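Local coordinates for lipoprotein LpqN (Mycobacterium tuberculosis, PDB 6E5F) that binds lipids and supports cell envelope biogenesis, interacting with the periplasmic loops of the mycolate transporters MmpL3 and MmpL11, at residues 87-92 with 105-110. Numbering follows the deposited sequence.
Sequences LPVPDD and GGIVYT
Asp92 and Thr110 tie the end of the loop 87-92 to the end of strand 106-109, in a domain of the Mog1p/PsbP clan whose curved antiparallel sheet packs against helices. Strand 93-96 follows Asp92 directly and pairs antiparallel with 106-109, so this link marks the start of that pairing. The polar part rests on one acceptor: the carbonyl O of Asp92 takes two bonds from Thr110. Thr110 N donates to Asp92 O at 2.9 Å, nearly along the C=O axis (C=O...N angle 164°). Thr110 OG1 donates to Asp92 O from above the carbonyl plane in a short bond of 2.5 Å, and the threonine packs closely on that oxygen; chi1 of 65° sets OG1 between the backbone N and the carbonyl carbon of its own residue.

Next to this grip, the CD1-CE1 side of the Tyr109 ring touches Asp92, with Tyr109 CD1 3.6 Å from Asp92 O and Tyr109 CE1 3.8 Å from Asp92 CB. The ring also meets that of Trp93.

The apolar part lies further back along the loop. Ile107 points toward it, and its side chain crosses that of Pro90 at about a right angle. Pro90 also touches Val219 of helix 210-223, while Ile107 reaches Ile121 and Trp93, joining loop, helix and sheet; the Ile107 side chain is about 8 Å from the bound dodecyl trehaloside. Val89 CG2 lies at a looser 4.3 Å from Ile107 CG2, whereas Ile107 CD1 comes to 3.7 Å from Pro90 CD.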
loop_
_atom_site.group_PDB
_atom_site.type_symbol
_atom_site.label_atom_id
_atom_site.label_comp_id
_atom_site.label_asym_id
_atom_site.label_seq_id
_atom_site.Cartn_x
_atom_site.Cartn_y
_atom_site.Cartn_z
ATOM N N LEU A 87 -6.340 5.097 -9.677
ATOM C CA LEU A 87 -5.390 5.905 -8.920
ATOM C C LEU A 87 -4.981 7.122 -9.748
ATOM O O LEU A 87 -4.729 6.998 -10.950
ATOM C CB LEU A 87 -4.130 5.099 -8.608
ATOM C CG LEU A 87 -3.974 4.268 -7.327
ATOM C CD1 LEU A 87 -4.959 4.642 -6.224
ATOM C CD2 LEU A 87 -4.044 2.779 -7.639
ATOM N N PRO A 88 -4.887 8.300 -9.142
ATOM C CA PRO A 88 -4.423 9.473 -9.885
ATOM C C PRO A 88 -2.907 9.489 -10.010
ATOM O O PRO A 88 -2.180 8.868 -9.232
ATOM C CB PRO A 88 -4.900 10.640 -9.014
ATOM C CG PRO A 88 -4.818 10.095 -7.628
ATOM C CD PRO A 88 -5.213 8.639 -7.742
ATOM N N VAL A 89 -2.442 10.216 -11.019
ATOM C CA VAL A 89 -1.016 10.487 -11.191
ATOM C C VAL A 89 -0.789 11.950 -10.831
ATOM O O VAL A 89 -1.069 12.834 -11.652
ATOM C CB VAL A 89 -0.552 10.185 -12.624
ATOM C CG1 VAL A 89 0.931 10.507 -12.774
ATOM C CG2 VAL A 89 -0.822 8.737 -12.977
ATOM N N PRO A 90 -0.305 12.258 -9.628
ATOM C CA PRO A 90 -0.122 13.662 -9.251
ATOM C C PRO A 90 0.848 14.369 -10.185
ATOM O O PRO A 90 1.650 13.748 -10.886
ATOM C CB PRO A 90 0.443 13.580 -7.825
ATOM C CG PRO A 90 0.039 12.229 -7.326
ATOM C CD PRO A 90 0.050 11.340 -8.531
ATOM N N ASP A 91 0.758 15.696 -10.191
ATOM C CA ASP A 91 1.658 16.495 -11.009
ATOM C C ASP A 91 3.101 16.261 -10.580
ATOM O O ASP A 91 3.398 16.106 -9.393
ATOM C CB ASP A 91 1.306 17.975 -10.877
ATOM C CG ASP A 91 -0.024 18.316 -11.519
ATOM O OD1 ASP A 91 -0.388 17.656 -12.516
ATOM O OD2 ASP A 91 -0.704 19.241 -11.030
ATOM N N ASP A 92 3.997 16.225 -11.565
ATOM C CA ASP A 92 5.424 15.957 -11.396
ATOM C C ASP A 92 5.721 14.494 -11.083
ATOM O O ASP A 92 6.890 14.147 -10.872
ATOM C CB ASP A 92 6.093 16.867 -10.356
ATOM C CG ASP A 92 6.072 18.330 -10.762
ATOM O OD1 ASP A 92 6.019 18.608 -11.979
ATOM O OD2 ASP A 92 6.110 19.198 -9.866
ATOM N N GLY A 105 1.298 -1.619 -10.701
ATOM C CA GLY A 105 1.686 -0.293 -11.120
ATOM C C GLY A 105 2.078 0.580 -9.945
ATOM O O GLY A 105 2.219 0.136 -8.805
ATOM N N GLY A 106 2.266 1.856 -10.253
ATOM C CA GLY A 106 2.653 2.812 -9.237
ATOM C C GLY A 106 2.957 4.154 -9.866
ATOM O O GLY A 106 2.624 4.412 -11.024
ATOM N N ILE A 107 3.589 5.010 -9.065
ATOM C CA ILE A 107 4.023 6.320 -9.520
ATOM C C ILE A 107 5.409 6.585 -8.957
ATOM O O ILE A 107 5.747 6.131 -7.858
ATOM C CB ILE A 107 3.039 7.438 -9.112
ATOM C CG1 ILE A 107 2.774 7.394 -7.606
ATOM C CG2 ILE A 107 1.741 7.311 -9.893
ATOM C CD1 ILE A 107 1.933 8.548 -7.094
ATOM N N VAL A 108 6.208 7.322 -9.720
ATOM C CA VAL A 108 7.544 7.732 -9.309
ATOM C C VAL A 108 7.668 9.233 -9.527
ATOM O O VAL A 108 7.126 9.778 -10.494
ATOM C CB VAL A 108 8.641 6.962 -10.072
ATOM C CG1 VAL A 108 8.519 7.184 -11.574
ATOM C CG2 VAL A 108 10.019 7.377 -9.586
ATOM N N TYR A 109 8.369 9.903 -8.615
ATOM C CA TYR A 109 8.556 11.346 -8.698
ATOM C C TYR A 109 9.610 11.669 -9.751
ATOM O O TYR A 109 10.682 11.054 -9.778
ATOM C CB TYR A 109 8.987 11.877 -7.331
ATOM C CG TYR A 109 8.999 13.384 -7.216
ATOM C CD1 TYR A 109 7.846 14.125 -7.431
ATOM C CD2 TYR A 109 10.159 14.063 -6.865
ATOM C CE1 TYR A 109 7.849 15.501 -7.319
ATOM C CE2 TYR A 109 10.172 15.439 -6.748
ATOM C CZ TYR A 109 9.013 16.152 -6.975
ATOM O OH TYR A 109 9.020 17.524 -6.860
ATOM N N THR A 110 9.309 12.639 -10.614
ATOM C CA THR A 110 10.145 12.939 -11.770
ATOM C C THR A 110 11.234 13.967 -11.489
ATOM O O THR A 110 11.990 14.307 -12.405
ATOM C CB THR A 110 9.280 13.435 -12.939
ATOM O OG1 THR A 110 8.669 14.685 -12.590
ATOM C CG2 THR A 110 8.203 12.420 -13.277
#